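Local coordinates for possible acyl-[acyl-carrier protein] desaturase DESA2 (acyl-[acp] desaturase) (stearoyl-acp desaturase) (Mycobacterium tuberculosis, PDB 1ZA0) that may desaturate fatty acyl chains carried on acyl carrier protein in mycobacterial fatty acid biosynthesis, as a homodimeric di-iron enzyme of the type 2 desaturase family, at residues T64-L75 against D228-V239. Sequence-based numbering, arbitrary orientation.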
loop_
_atom_site.group_PDB
_atom_site.type_symbol
_atom_site.label_atom_id
_atom_site.label_comp_id
_atom_site.label_asym_id
_atom_site.label_seq_id
_atom_site.Cartn_x
_atom_site.Cartn_y
_atom_site.Cartn_z
ATOM N N THR A 64 -17.642 -5.397 0.225
ATOM C CA THR A 64 -16.538 -4.830 1.034
ATOM C C THR A 64 -15.185 -5.182 0.442
ATOM O O THR A 64 -14.280 -4.331 0.429
ATOM C CB THR A 64 -16.543 -5.282 2.480
ATOM O OG1 THR A 64 -16.572 -6.723 2.555
ATOM C CG2 THR A 64 -17.839 -4.771 3.205
ATOM N N ILE A 65 -15.072 -6.430 -0.005
ATOM C CA ILE A 65 -13.843 -6.969 -0.511
ATOM C C ILE A 65 -13.481 -6.290 -1.833
ATOM O O ILE A 65 -12.317 -5.859 -2.014
ATOM C CB ILE A 65 -13.909 -8.494 -0.660
ATOM C CG1 ILE A 65 -14.125 -9.180 0.716
ATOM C CG2 ILE A 65 -12.666 -8.984 -1.385
ATOM C CD1 ILE A 65 -13.182 -8.756 1.767
ATOM N N THR A 66 -14.454 -6.178 -2.748
ATOM C CA THR A 66 -14.193 -5.507 -4.048
ATOM C C THR A 66 -13.976 -3.994 -3.930
ATOM O O THR A 66 -13.147 -3.439 -4.634
ATOM C CB THR A 66 -15.345 -5.809 -5.097
ATOM O OG1 THR A 66 -16.605 -5.427 -4.568
ATOM C CG2 THR A 66 -15.481 -7.278 -5.345
ATOM N N ASP A 67 -14.680 -3.316 -3.016
ATOM C CA ASP A 67 -14.405 -1.930 -2.771
ATOM C C ASP A 67 -12.951 -1.751 -2.323
ATOM O O ASP A 67 -12.251 -0.853 -2.807
ATOM C CB ASP A 67 -15.287 -1.347 -1.668
ATOM C CG ASP A 67 -16.770 -1.153 -2.076
ATOM O OD1 ASP A 67 -17.117 -1.292 -3.275
ATOM O OD2 ASP A 67 -17.620 -0.853 -1.203
ATOM N N ALA A 68 -12.520 -2.567 -1.357
ATOM C CA ALA A 68 -11.128 -2.520 -0.846
ATOM C C ALA A 68 -10.116 -2.728 -2.006
ATOM O O ALA A 68 -9.090 -2.028 -2.090
ATOM C CB ALA A 68 -10.932 -3.529 0.217
ATOM N N CYS A 69 -10.417 -3.664 -2.890
ATOM C CA CYS A 69 -9.527 -3.952 -4.000
ATOM C C CYS A 69 -9.452 -2.774 -5.022
ATOM O O CYS A 69 -8.425 -2.540 -5.592
ATOM C CB CYS A 69 -9.927 -5.223 -4.736
ATOM S SG CYS A 69 -9.615 -6.740 -3.820
ATOM N N GLU A 70 -10.571 -2.125 -5.272
ATOM C CA GLU A 70 -10.631 -0.982 -6.180
ATOM C C GLU A 70 -9.863 0.182 -5.632
ATOM O O GLU A 70 -9.133 0.825 -6.370
ATOM C CB GLU A 70 -12.067 -0.561 -6.482
ATOM C CG GLU A 70 -12.815 -1.659 -7.192
ATOM C CD GLU A 70 -14.241 -1.302 -7.537
ATOM O OE1 GLU A 70 -15.126 -1.214 -6.656
ATOM O OE2 GLU A 70 -14.459 -1.138 -8.753
ATOM N N ILE A 71 -9.961 0.409 -4.316
ATOM C CA ILE A 71 -9.147 1.446 -3.683
ATOM C C ILE A 71 -7.673 1.155 -3.848
ATOM O O ILE A 71 -6.901 2.048 -4.210
ATOM C CB ILE A 71 -9.521 1.580 -2.174
ATOM C CG1 ILE A 71 -10.933 2.144 -2.047
ATOM C CG2 ILE A 71 -8.443 2.452 -1.411
ATOM C CD1 ILE A 71 -11.555 1.846 -0.661
ATOM N N LEU A 72 -7.259 -0.111 -3.649
ATOM C CA LEU A 72 -5.839 -0.483 -3.781
ATOM C C LEU A 72 -5.310 -0.270 -5.186
ATOM O O LEU A 72 -4.163 0.228 -5.430
ATOM C CB LEU A 72 -5.573 -1.942 -3.404
ATOM C CG LEU A 72 -5.394 -2.301 -1.958
ATOM C CD1 LEU A 72 -5.228 -3.835 -1.762
ATOM C CD2 LEU A 72 -4.259 -1.512 -1.376
ATOM N N LEU A 73 -6.154 -0.675 -6.108
ATOM C CA LEU A 73 -5.798 -0.597 -7.507
ATOM C C LEU A 73 -5.589 0.843 -7.939
ATOM O O LEU A 73 -4.558 1.188 -8.614
ATOM C CB LEU A 73 -6.856 -1.288 -8.330
ATOM C CG LEU A 73 -6.636 -1.144 -9.840
ATOM C CD1 LEU A 73 -5.253 -1.739 -10.271
ATOM C CD2 LEU A 73 -7.778 -1.737 -10.610
ATOM N N ILE A 74 -6.500 1.722 -7.507
ATOM C CA ILE A 74 -6.402 3.139 -7.869
ATOM C C ILE A 74 -5.107 3.725 -7.304
ATOM O O ILE A 74 -4.385 4.459 -7.975
ATOM C CB ILE A 74 -7.627 3.940 -7.329
ATOM C CG1 ILE A 74 -8.932 3.544 -8.022
ATOM C CG2 ILE A 74 -7.419 5.465 -7.427
ATOM C CD1 ILE A 74 -9.053 4.060 -9.392
ATOM N N LEU A 75 -4.824 3.417 -6.052
ATOM C CA LEU A 75 -3.614 3.926 -5.380
ATOM C C LEU A 75 -2.340 3.367 -6.032
ATOM O O LEU A 75 -1.355 4.086 -6.269
ATOM C CB LEU A 75 -3.650 3.563 -3.908
ATOM C CG LEU A 75 -4.712 4.262 -3.043
ATOM C CD1 LEU A 75 -4.604 3.833 -1.606
ATOM C CD2 LEU A 75 -4.615 5.831 -3.196
ATOM N N ASP A 228 -8.301 10.836 -1.008
ATOM C CA ASP A 228 -8.145 11.724 -2.168
ATOM C C ASP A 228 -8.896 11.227 -3.436
ATOM O O ASP A 228 -8.889 11.924 -4.464
ATOM C CB ASP A 228 -6.635 11.874 -2.520
ATOM C CG ASP A 228 -5.942 10.490 -2.895
ATOM O OD1 ASP A 228 -6.170 9.428 -2.206
ATOM O OD2 ASP A 228 -5.157 10.371 -3.876
ATOM N N ILE A 229 -9.551 10.064 -3.373
ATOM C CA ILE A 229 -10.259 9.549 -4.533
ATOM C C ILE A 229 -11.678 10.138 -4.623
ATOM O O ILE A 229 -12.531 9.936 -3.765
ATOM C CB ILE A 229 -10.311 7.992 -4.597
ATOM C CG1 ILE A 229 -8.901 7.362 -4.479
ATOM C CG2 ILE A 229 -10.983 7.537 -5.919
ATOM C CD1 ILE A 229 -8.947 5.910 -4.027
ATOM N N GLU A 230 -11.872 10.849 -5.733
ATOM C CA GLU A 230 -13.135 11.429 -6.179
ATOM C C GLU A 230 -14.230 10.373 -6.154
ATOM O O GLU A 230 -14.104 9.369 -6.849
ATOM C CB GLU A 230 -12.939 11.936 -7.643
ATOM C CG GLU A 230 -14.100 12.734 -8.219
ATOM C CD GLU A 230 -14.205 14.052 -7.501
ATOM O OE1 GLU A 230 -15.046 14.169 -6.571
ATOM O OE2 GLU A 230 -13.393 14.942 -7.844
ATOM N N ALA A 231 -15.267 10.573 -5.350
ATOM C CA ALA A 231 -16.475 9.760 -5.472
ATOM C C ALA A 231 -16.321 8.348 -4.895
ATOM O O ALA A 231 -17.020 7.430 -5.310
ATOM C CB ALA A 231 -16.921 9.666 -6.966
ATOM N N TYR A 232 -15.399 8.178 -3.950
ATOM C CA TYR A 232 -15.181 6.874 -3.324
ATOM C C TYR A 232 -15.634 6.889 -1.859
ATOM O O TYR A 232 -15.390 5.963 -1.112
ATOM C CB TYR A 232 -13.711 6.462 -3.486
ATOM C CG TYR A 232 -13.429 5.507 -4.638
ATOM C CD1 TYR A 232 -14.044 5.646 -5.879
ATOM C CD2 TYR A 232 -12.516 4.467 -4.478
ATOM C CE1 TYR A 232 -13.751 4.753 -6.938
ATOM C CE2 TYR A 232 -12.213 3.587 -5.516
ATOM C CZ TYR A 232 -12.831 3.715 -6.735
ATOM O OH TYR A 232 -12.497 2.840 -7.744
ATOM N N ARG A 233 -16.374 7.923 -1.483
ATOM C CA ARG A 233 -16.820 8.112 -0.096
ATOM C C ARG A 233 -17.526 6.865 0.421
ATOM O O ARG A 233 -17.269 6.426 1.538
ATOM C CB ARG A 233 -17.742 9.362 0.028
ATOM N N ASP A 234 -18.415 6.313 -0.404
ATOM C CA ASP A 234 -19.178 5.104 -0.063
ATOM C C ASP A 234 -18.289 3.877 0.139
ATOM O O ASP A 234 -18.493 3.108 1.079
ATOM C CB ASP A 234 -20.162 4.791 -1.204
ATOM C CG ASP A 234 -21.371 5.746 -1.222
ATOM O OD1 ASP A 234 -21.356 6.760 -0.465
ATOM O OD2 ASP A 234 -22.381 5.543 -1.954
ATOM N N LYS A 235 -17.338 3.674 -0.781
ATOM C CA LYS A 235 -16.382 2.563 -0.676
ATOM C C LYS A 235 -15.509 2.686 0.569
ATOM O O LYS A 235 -15.356 1.700 1.308
ATOM C CB LYS A 235 -15.501 2.436 -1.942
ATOM C CG LYS A 235 -16.307 2.434 -3.237
ATOM C CD LYS A 235 -15.482 2.049 -4.451
ATOM C CE LYS A 235 -16.350 2.096 -5.691
ATOM N NZ LYS A 235 -16.502 0.774 -6.266
ATOM N N LEU A 236 -14.985 3.879 0.824
ATOM C CA LEU A 236 -14.179 4.113 2.055
ATOM C C LEU A 236 -14.971 3.788 3.288
ATOM O O LEU A 236 -14.455 3.159 4.180
ATOM C CB LEU A 236 -13.623 5.548 2.191
ATOM C CG LEU A 236 -12.563 6.040 1.207
ATOM C CD1 LEU A 236 -11.974 7.427 1.628
ATOM C CD2 LEU A 236 -11.454 5.124 1.049
ATOM N N GLN A 237 -16.248 4.198 3.342
ATOM C CA GLN A 237 -17.089 3.945 4.533
ATOM C C GLN A 237 -17.337 2.436 4.691
ATOM O O GLN A 237 -17.290 1.859 5.796
ATOM C CB GLN A 237 -18.433 4.707 4.403
ATOM C CG GLN A 237 -19.232 4.847 5.724
ATOM C CD GLN A 237 -18.424 5.497 6.833
ATOM O OE1 GLN A 237 -17.866 6.583 6.632
ATOM N NE2 GLN A 237 -18.325 4.832 7.991
ATOM N N ASN A 238 -17.547 1.772 3.564
ATOM C CA ASN A 238 -17.783 0.344 3.596
ATOM C C ASN A 238 -16.527 -0.408 4.150
ATOM O O ASN A 238 -16.622 -1.232 5.020
ATOM C CB ASN A 238 -18.136 -0.137 2.183
ATOM C CG ASN A 238 -19.037 -1.359 2.169
ATOM O OD1 ASN A 238 -19.849 -1.571 3.079
ATOM N ND2 ASN A 238 -18.897 -2.173 1.130
ATOM N N VAL A 239 -15.329 -0.052 3.676
ATOM C CA VAL A 239 -14.110 -0.747 4.139
ATOM C C VAL A 239 -13.824 -0.363 5.588
ATOM O O VAL A 239 -13.334 -1.156 6.323
ATOM C CB VAL A 239 -12.863 -0.570 3.202
ATOM C CG1 VAL A 239 -13.200 -0.809 1.730
ATOM C CG2 VAL A 239 -12.184 0.721 3.395
#
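Ile71 and Val239 meet tip to tip at the apolar centre, Ile71 CD1 lying 3.9 Å from Val239 CG1. Val239 is the knob in a hole formed by Thr64, Asp67, Ala68 and Ile71; small Ala68 lets the branched valine come close to the backbone. Leu236 CD2 reaches the same Ile71 methyl, while Ile71 CG1 lies at the edge of the Tyr232 ring, 3.7 Å from CD2. Tyr232, at the N-cap position of helix 233-241, has its ring sandwiched between Ile229 CG2, off-centre on one face, and Lys235 CD, over the centre of the opposite face. Beyond it, Ile74 CG2 packs on Ile229 CD1 at 3.8 Å.

Toward the polar edge, the aliphatic stem of Lys235 crosses Asp67 at about a right angle before bending at chi4 (-115°), carrying NZ to a salt bridge with Glu70 OE1; their modelled separation, 2.4 Å, is doubtfully short. Asp67 OD1 adds a long one, 3.7 Å from Lys235 NZ. Asn238 ND2, a neutral donor packed against Thr64 CG2, bonds Asp67 OD2 (3.0 Å) from above the carboxylate plane.

Apolar packing thus joins helix 63-77, which also packs on helix 148-172, to helix 233-241 and its preceding type II turn; the lysine charge probably favours ionised Glu70 and, more weakly, Asp67.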